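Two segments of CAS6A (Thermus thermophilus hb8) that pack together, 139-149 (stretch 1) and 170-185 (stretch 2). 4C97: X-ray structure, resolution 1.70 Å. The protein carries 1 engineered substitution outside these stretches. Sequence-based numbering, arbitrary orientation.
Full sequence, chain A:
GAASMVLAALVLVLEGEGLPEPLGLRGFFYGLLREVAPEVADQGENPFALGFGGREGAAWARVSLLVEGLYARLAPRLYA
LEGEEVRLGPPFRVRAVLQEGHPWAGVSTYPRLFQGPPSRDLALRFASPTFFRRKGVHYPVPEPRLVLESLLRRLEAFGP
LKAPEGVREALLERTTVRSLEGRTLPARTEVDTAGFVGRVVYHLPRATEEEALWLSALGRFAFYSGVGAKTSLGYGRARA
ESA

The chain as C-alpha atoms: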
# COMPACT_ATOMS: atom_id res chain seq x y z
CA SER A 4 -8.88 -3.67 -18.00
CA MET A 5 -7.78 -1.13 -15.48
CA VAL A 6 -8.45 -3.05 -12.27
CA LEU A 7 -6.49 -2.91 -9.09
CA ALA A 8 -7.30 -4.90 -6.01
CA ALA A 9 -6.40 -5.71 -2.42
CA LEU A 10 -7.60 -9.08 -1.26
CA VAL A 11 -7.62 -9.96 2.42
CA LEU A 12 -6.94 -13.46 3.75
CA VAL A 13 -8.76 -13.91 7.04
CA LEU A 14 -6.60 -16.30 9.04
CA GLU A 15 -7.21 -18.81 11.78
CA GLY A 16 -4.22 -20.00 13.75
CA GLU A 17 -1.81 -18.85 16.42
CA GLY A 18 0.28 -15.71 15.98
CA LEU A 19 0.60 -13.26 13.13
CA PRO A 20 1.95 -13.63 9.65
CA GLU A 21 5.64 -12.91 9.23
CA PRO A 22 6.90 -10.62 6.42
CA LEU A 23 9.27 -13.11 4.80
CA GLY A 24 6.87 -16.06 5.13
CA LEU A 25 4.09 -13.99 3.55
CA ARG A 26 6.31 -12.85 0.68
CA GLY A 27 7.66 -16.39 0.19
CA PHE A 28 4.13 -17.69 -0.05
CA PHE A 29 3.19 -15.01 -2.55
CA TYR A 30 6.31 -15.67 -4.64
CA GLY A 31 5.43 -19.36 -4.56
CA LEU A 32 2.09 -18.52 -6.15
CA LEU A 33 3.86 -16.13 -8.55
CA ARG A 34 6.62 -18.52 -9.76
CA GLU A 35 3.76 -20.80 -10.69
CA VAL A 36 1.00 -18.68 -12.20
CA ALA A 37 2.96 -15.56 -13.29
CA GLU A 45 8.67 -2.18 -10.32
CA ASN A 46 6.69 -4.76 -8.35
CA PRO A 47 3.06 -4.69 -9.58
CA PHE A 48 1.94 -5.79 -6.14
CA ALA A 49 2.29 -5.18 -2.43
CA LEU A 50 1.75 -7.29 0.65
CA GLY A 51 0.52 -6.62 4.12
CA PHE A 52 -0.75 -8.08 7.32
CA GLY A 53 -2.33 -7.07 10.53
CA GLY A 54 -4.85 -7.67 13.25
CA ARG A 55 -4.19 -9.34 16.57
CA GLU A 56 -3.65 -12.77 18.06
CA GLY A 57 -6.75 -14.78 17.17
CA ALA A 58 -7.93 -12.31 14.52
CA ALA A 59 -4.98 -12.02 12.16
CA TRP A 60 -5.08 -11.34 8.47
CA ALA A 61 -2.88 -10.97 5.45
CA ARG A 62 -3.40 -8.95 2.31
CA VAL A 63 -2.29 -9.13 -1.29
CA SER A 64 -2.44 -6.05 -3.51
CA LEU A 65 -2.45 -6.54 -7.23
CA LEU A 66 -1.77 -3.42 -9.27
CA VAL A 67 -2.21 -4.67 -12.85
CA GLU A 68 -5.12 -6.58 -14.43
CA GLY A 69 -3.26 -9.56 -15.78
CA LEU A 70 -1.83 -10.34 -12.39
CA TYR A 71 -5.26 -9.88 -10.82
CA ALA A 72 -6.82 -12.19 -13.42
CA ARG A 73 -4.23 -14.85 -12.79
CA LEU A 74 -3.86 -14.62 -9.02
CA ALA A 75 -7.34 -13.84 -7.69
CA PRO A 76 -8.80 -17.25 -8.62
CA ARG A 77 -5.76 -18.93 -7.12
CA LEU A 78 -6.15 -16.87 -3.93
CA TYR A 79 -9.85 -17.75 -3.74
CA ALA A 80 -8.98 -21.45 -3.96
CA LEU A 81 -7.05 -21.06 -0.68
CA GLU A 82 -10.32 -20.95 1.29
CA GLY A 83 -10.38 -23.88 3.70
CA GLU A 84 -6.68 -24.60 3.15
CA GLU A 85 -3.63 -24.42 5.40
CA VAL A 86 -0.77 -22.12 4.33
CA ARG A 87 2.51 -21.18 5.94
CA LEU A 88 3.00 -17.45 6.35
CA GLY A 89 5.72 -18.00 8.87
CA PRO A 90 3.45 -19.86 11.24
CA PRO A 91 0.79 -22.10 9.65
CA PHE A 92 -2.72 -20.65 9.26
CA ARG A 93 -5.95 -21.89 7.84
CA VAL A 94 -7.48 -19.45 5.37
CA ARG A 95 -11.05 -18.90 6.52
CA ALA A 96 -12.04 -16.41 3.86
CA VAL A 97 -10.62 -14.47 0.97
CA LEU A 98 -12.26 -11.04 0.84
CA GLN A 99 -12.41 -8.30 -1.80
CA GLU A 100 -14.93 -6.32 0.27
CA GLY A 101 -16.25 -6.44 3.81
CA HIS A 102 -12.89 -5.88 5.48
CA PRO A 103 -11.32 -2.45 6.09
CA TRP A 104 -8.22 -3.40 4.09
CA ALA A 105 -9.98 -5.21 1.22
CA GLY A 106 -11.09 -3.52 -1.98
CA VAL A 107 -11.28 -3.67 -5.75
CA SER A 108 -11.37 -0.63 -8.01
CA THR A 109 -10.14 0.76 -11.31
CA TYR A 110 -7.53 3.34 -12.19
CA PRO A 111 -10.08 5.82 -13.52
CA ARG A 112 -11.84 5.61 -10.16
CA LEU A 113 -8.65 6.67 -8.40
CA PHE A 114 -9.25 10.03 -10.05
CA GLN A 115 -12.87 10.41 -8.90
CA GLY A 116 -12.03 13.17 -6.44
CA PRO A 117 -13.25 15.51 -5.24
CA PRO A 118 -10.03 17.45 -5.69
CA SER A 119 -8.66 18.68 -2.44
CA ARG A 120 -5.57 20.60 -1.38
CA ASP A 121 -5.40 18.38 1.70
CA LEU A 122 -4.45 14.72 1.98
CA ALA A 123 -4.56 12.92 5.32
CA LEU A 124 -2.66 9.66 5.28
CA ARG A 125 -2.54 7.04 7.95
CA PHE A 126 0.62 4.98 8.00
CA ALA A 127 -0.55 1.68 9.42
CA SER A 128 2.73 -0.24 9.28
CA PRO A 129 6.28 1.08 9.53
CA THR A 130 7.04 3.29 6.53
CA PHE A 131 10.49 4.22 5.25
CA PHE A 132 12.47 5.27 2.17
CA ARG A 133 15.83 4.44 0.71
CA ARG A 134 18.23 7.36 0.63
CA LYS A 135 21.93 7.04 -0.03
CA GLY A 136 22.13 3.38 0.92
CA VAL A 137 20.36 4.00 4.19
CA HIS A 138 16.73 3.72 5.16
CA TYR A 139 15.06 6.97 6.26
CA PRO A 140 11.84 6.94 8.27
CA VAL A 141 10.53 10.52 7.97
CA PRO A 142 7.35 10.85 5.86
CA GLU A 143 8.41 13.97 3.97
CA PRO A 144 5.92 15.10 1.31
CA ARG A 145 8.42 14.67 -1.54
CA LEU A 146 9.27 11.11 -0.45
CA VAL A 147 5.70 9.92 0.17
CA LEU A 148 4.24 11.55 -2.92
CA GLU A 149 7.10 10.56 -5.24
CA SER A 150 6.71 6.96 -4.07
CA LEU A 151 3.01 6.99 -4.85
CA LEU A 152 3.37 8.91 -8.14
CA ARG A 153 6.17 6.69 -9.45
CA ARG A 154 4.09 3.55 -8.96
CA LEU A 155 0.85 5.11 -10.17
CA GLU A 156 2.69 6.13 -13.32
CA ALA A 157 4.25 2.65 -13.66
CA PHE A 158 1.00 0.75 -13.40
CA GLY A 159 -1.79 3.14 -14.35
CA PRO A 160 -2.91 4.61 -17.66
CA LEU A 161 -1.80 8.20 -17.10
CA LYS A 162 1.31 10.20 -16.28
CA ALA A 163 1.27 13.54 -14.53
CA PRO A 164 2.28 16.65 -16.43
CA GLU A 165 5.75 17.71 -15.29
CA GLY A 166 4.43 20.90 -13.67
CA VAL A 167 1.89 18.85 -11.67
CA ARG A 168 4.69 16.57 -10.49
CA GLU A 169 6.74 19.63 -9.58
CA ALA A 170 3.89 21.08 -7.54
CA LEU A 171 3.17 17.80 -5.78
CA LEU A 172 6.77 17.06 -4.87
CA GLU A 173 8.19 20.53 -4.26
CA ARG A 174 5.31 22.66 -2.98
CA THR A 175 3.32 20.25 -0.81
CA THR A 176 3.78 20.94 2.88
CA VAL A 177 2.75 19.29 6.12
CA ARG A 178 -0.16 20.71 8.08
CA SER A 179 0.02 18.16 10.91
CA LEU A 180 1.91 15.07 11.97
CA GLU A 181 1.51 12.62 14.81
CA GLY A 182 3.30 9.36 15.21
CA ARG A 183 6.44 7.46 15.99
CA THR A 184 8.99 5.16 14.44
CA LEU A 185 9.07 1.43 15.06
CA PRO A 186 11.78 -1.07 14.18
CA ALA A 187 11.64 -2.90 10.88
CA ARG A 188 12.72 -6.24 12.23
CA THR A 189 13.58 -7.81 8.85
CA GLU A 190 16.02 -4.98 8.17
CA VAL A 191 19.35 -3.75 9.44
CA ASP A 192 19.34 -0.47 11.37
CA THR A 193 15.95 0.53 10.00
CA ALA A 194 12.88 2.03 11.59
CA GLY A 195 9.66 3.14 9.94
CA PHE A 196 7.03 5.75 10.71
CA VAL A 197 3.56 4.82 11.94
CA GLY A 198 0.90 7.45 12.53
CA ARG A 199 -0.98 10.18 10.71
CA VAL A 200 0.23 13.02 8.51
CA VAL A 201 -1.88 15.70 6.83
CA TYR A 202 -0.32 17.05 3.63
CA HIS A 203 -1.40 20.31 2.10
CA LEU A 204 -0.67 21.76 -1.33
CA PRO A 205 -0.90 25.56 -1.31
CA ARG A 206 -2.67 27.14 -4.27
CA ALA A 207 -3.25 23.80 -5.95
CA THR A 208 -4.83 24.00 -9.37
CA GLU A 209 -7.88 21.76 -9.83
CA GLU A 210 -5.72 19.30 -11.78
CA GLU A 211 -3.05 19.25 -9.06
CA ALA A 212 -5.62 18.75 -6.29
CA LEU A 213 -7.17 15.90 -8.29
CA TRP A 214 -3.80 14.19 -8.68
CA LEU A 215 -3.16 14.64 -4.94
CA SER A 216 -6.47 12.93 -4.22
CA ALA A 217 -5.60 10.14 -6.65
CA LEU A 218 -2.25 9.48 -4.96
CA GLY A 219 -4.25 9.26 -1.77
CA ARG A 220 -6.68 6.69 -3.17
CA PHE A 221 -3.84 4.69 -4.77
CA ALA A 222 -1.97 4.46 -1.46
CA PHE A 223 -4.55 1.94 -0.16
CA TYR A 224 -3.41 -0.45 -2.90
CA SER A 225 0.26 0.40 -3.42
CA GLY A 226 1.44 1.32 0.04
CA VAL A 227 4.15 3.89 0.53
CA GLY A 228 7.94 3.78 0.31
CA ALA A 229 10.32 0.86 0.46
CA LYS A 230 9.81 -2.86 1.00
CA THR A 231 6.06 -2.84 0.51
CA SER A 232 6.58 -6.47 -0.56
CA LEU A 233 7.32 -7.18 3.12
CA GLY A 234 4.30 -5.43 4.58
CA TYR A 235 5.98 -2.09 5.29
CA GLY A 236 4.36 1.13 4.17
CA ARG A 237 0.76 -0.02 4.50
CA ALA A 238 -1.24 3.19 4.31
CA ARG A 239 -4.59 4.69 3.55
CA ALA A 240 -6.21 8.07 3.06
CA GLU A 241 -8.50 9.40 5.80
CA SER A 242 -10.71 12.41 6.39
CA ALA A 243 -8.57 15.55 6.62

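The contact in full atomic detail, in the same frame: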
# COMPACT_ATOMS: atom_id res chain seq x y z
N TYR A 139 15.40 5.68 5.64
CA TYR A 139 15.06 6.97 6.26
C TYR A 139 13.57 6.94 6.57
O TYR A 139 12.76 6.65 5.67
CB TYR A 139 15.37 8.10 5.28
CG TYR A 139 15.04 9.51 5.73
CD1 TYR A 139 15.83 10.17 6.63
CD2 TYR A 139 13.99 10.20 5.16
CE1 TYR A 139 15.55 11.48 6.99
CE2 TYR A 139 13.72 11.53 5.50
CZ TYR A 139 14.49 12.15 6.43
OH TYR A 139 14.22 13.47 6.77
N PRO A 140 13.20 7.22 7.83
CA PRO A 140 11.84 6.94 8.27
C PRO A 140 10.94 8.16 8.34
O PRO A 140 9.83 8.01 8.83
CB PRO A 140 12.09 6.42 9.70
CG PRO A 140 13.15 7.35 10.18
CD PRO A 140 14.10 7.42 8.99
N VAL A 141 11.37 9.32 7.85
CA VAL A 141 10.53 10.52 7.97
C VAL A 141 9.62 10.69 6.75
O VAL A 141 10.09 10.73 5.63
CB VAL A 141 11.38 11.79 8.13
CG1 VAL A 141 10.49 13.03 8.35
CG2 VAL A 141 12.34 11.61 9.27
N PRO A 142 8.31 10.79 6.98
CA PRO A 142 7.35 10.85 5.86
C PRO A 142 7.23 12.23 5.21
O PRO A 142 6.16 12.86 5.19
CB PRO A 142 6.07 10.36 6.51
CG PRO A 142 6.16 10.83 7.91
CD PRO A 142 7.63 10.75 8.28
N GLU A 143 8.34 12.69 4.65
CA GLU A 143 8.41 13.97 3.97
C GLU A 143 7.45 13.95 2.78
O GLU A 143 7.36 12.93 2.09
CB GLU A 143 9.81 14.24 3.44
CG GLU A 143 10.91 14.27 4.49
CD GLU A 143 12.29 14.57 3.90
OE1 GLU A 143 12.41 14.74 2.67
OE2 GLU A 143 13.27 14.62 4.66
N PRO A 144 6.79 15.09 2.51
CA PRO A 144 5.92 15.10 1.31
C PRO A 144 6.60 14.59 0.03
O PRO A 144 6.01 13.78 -0.70
CB PRO A 144 5.54 16.58 1.17
CG PRO A 144 5.64 17.15 2.57
CD PRO A 144 6.73 16.36 3.27
N ARG A 145 7.82 15.04 -0.26
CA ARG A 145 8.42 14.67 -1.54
C ARG A 145 8.66 13.15 -1.63
O ARG A 145 8.51 12.52 -2.70
CB ARG A 145 9.71 15.45 -1.78
CG ARG A 145 10.74 15.15 -0.76
CD ARG A 145 11.95 16.05 -0.90
NE ARG A 145 12.97 15.58 0.04
CZ ARG A 145 13.88 14.64 -0.22
NH1 ARG A 145 13.94 14.05 -1.42
NH2 ARG A 145 14.73 14.29 0.72
N LEU A 146 8.99 12.55 -0.49
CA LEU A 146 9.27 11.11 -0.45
C LEU A 146 7.98 10.27 -0.63
O LEU A 146 7.95 9.33 -1.44
CB LEU A 146 9.97 10.73 0.84
CG LEU A 146 11.38 11.29 1.00
CD1 LEU A 146 11.98 10.94 2.32
CD2 LEU A 146 12.31 10.82 -0.14
N VAL A 147 6.98 10.60 0.19
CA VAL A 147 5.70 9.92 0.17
C VAL A 147 5.05 10.04 -1.21
O VAL A 147 4.65 9.01 -1.86
CB VAL A 147 4.76 10.51 1.27
CG1 VAL A 147 3.31 10.01 1.13
CG2 VAL A 147 5.30 10.19 2.63
N LEU A 148 4.95 11.28 -1.67
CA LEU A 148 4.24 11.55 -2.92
C LEU A 148 5.01 11.05 -4.13
O LEU A 148 4.37 10.55 -5.07
CB LEU A 148 3.85 13.02 -3.03
CG LEU A 148 2.91 13.48 -1.91
CD1 LEU A 148 2.60 14.94 -2.16
CD2 LEU A 148 1.61 12.68 -1.81
N GLU A 149 6.35 11.13 -4.12
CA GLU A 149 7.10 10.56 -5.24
C GLU A 149 6.92 9.05 -5.27
O GLU A 149 6.79 8.46 -6.36
CB GLU A 149 8.57 10.91 -5.16
CG GLU A 149 9.37 10.53 -6.39
CD GLU A 149 9.88 9.11 -6.39
OE1 GLU A 149 9.91 8.45 -5.33
OE2 GLU A 149 10.28 8.62 -7.49
N ALA A 170 4.71 20.59 -8.64
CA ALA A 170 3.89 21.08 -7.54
C ALA A 170 3.74 20.05 -6.43
O ALA A 170 3.91 20.37 -5.25
CB ALA A 170 2.54 21.48 -8.05
N LEU A 171 3.41 18.82 -6.79
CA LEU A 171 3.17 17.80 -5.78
C LEU A 171 4.41 17.57 -4.93
O LEU A 171 4.33 17.52 -3.70
CB LEU A 171 2.74 16.49 -6.42
CG LEU A 171 1.35 16.49 -7.05
CD1 LEU A 171 1.20 15.31 -7.97
CD2 LEU A 171 0.25 16.50 -5.97
N LEU A 172 5.56 17.44 -5.59
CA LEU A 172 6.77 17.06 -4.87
C LEU A 172 7.44 18.22 -4.16
O LEU A 172 7.96 18.05 -3.06
CB LEU A 172 7.77 16.39 -5.81
CG LEU A 172 7.28 15.12 -6.48
CD1 LEU A 172 8.46 14.39 -7.12
CD2 LEU A 172 6.54 14.21 -5.53
N GLU A 173 7.43 19.40 -4.77
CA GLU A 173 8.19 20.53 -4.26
C GLU A 173 7.37 21.48 -3.39
O GLU A 173 7.91 22.09 -2.48
CB GLU A 173 8.82 21.34 -5.40
CG GLU A 173 9.80 20.53 -6.24
CD GLU A 173 10.95 19.97 -5.41
OE1 GLU A 173 11.49 20.71 -4.56
OE2 GLU A 173 11.30 18.78 -5.58
N ARG A 174 6.08 21.63 -3.68
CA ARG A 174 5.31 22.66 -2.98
C ARG A 174 4.48 22.12 -1.82
O ARG A 174 4.14 22.85 -0.88
CB ARG A 174 4.46 23.47 -3.97
CG ARG A 174 3.95 24.75 -3.38
CD ARG A 174 3.36 25.69 -4.44
NE ARG A 174 2.03 25.28 -4.88
CZ ARG A 174 1.71 24.89 -6.12
NH1 ARG A 174 2.62 24.83 -7.09
NH2 ARG A 174 0.47 24.56 -6.40
N THR A 175 4.15 20.83 -1.87
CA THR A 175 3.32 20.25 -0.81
C THR A 175 4.03 20.38 0.52
O THR A 175 5.24 20.13 0.63
CB THR A 175 2.97 18.78 -1.07
OG1 THR A 175 2.32 18.67 -2.33
CG2 THR A 175 2.01 18.22 0.00
N THR A 176 3.27 20.79 1.53
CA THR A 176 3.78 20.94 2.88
C THR A 176 3.06 19.98 3.82
O THR A 176 2.21 19.18 3.41
CB THR A 176 3.67 22.40 3.38
OG1 THR A 176 4.44 22.54 4.58
CG2 THR A 176 2.23 22.81 3.66
N VAL A 177 3.41 20.05 5.09
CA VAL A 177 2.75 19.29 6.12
C VAL A 177 1.98 20.21 7.03
O VAL A 177 2.55 21.13 7.60
CB VAL A 177 3.76 18.45 6.93
CG1 VAL A 177 3.09 17.87 8.14
CG2 VAL A 177 4.35 17.33 6.06
N ARG A 178 0.69 19.97 7.15
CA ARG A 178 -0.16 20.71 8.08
C ARG A 178 -0.10 20.12 9.49
O ARG A 178 -0.06 20.86 10.46
CB ARG A 178 -1.62 20.74 7.60
CG ARG A 178 -2.59 21.28 8.63
CD ARG A 178 -4.01 21.06 8.18
NE ARG A 178 -4.32 21.93 7.06
CZ ARG A 178 -5.38 21.79 6.28
NH1 ARG A 178 -6.24 20.79 6.49
NH2 ARG A 178 -5.59 22.64 5.29
N SER A 179 -0.12 18.80 9.61
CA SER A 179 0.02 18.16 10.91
C SER A 179 0.68 16.80 10.79
O SER A 179 0.64 16.14 9.74
CB SER A 179 -1.33 18.01 11.61
OG SER A 179 -2.19 17.22 10.83
N LEU A 180 1.29 16.39 11.90
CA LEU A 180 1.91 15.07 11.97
C LEU A 180 1.80 14.55 13.38
O LEU A 180 1.99 15.30 14.34
CB LEU A 180 3.38 15.14 11.55
CG LEU A 180 4.28 13.92 11.68
CD1 LEU A 180 5.37 14.00 10.61
CD2 LEU A 180 4.92 13.79 13.07
N GLU A 181 1.51 13.26 13.51
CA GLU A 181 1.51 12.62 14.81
C GLU A 181 1.87 11.18 14.64
O GLU A 181 1.20 10.44 13.92
CB GLU A 181 0.16 12.75 15.51
CG GLU A 181 0.18 12.11 16.87
CD GLU A 181 -1.03 12.42 17.72
OE1 GLU A 181 -2.11 12.69 17.16
OE2 GLU A 181 -0.89 12.38 18.96
N GLY A 182 2.92 10.76 15.33
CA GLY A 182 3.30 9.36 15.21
C GLY A 182 4.64 9.06 15.81
O GLY A 182 5.17 9.85 16.61
N ARG A 183 5.17 7.91 15.43
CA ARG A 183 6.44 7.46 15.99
C ARG A 183 7.06 6.44 15.05
O ARG A 183 6.37 5.88 14.20
CB ARG A 183 6.25 6.84 17.37
CG ARG A 183 5.50 5.54 17.35
CD ARG A 183 5.36 4.85 18.69
NE ARG A 183 4.51 3.66 18.53
CZ ARG A 183 4.15 2.84 19.51
NH1 ARG A 183 4.54 3.06 20.76
NH2 ARG A 183 3.37 1.80 19.24
N THR A 184 8.34 6.17 15.24
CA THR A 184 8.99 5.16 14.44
C THR A 184 9.10 3.85 15.22
O THR A 184 9.26 3.84 16.45
CB THR A 184 10.36 5.63 13.96
OG1 THR A 184 11.13 6.02 15.10
CG2 THR A 184 10.21 6.78 12.98
N LEU A 185 8.98 2.76 14.48
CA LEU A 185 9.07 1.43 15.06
C LEU A 185 10.10 0.64 14.26
O LEU A 185 10.31 0.89 13.08
CB LEU A 185 7.71 0.69 14.98
CG LEU A 185 6.52 1.26 15.76
CD1 LEU A 185 5.27 0.43 15.48
CD2 LEU A 185 6.80 1.33 17.26

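Two short helical segments run nearly antiparallel here, 144-149 against 170-174, with their axes 160° apart in direction and 8.0 Å at closest approach. The backbones come nearest where the CA atoms of Arg145 and Leu172 lie 4.4 Å apart. From there the spacing widens, with Pro144 CA 6.1 Å from Thr175 CA and Pro142 CA 9.2 Å from Leu180 CA, and then narrows to 7.0 Å between Pro140 CA and Thr184 CA. A wider pi-type turn spans 170-174, in which Arg174 N donates to Ala170 O at 3.0 Å and Thr175 N reaches the same oxygen only weakly.

No hydrogen bond crosses the contact; it is built from apolar packing and the fit of side chains against backbone. Leu172 gives up the most surface. Its CB points sideways, but CD2 reaches across to within 3.4 Å of Glu149 N and 3.9 Å of Leu148 CB, lying against helical backbone whose amide is already bonded to Arg145 O. Where the chains are closest, Arg145 CB rests 3.4 Å from Leu172 O, while the rest of its side chain leads away and its NE forms a salt bridge with Glu143 OE1 at 2.8 Å.

Pro144, the first residue of its helix, is a compact wedge: its CG sits 3.6 Å from Thr175 O and 3.7 Å from Val177 CG2. Thr175 OG1 donates to Leu171 O at 2.7 Å, within its own stretch, and Leu148 CD1 packs near both, 3.7 Å from Thr175 OG1 and 3.5 Å from Leu171 O. Farther along, prolines meet strand side chains more sparsely, Pro142 CG lying 4.2 Å from Leu180 CD1 and Pro140 CB 3.8 Å from Thr184 CG2. The rule to read is that Thr175 and Arg145 pair their polar groups at home, and carbon makes the crossing.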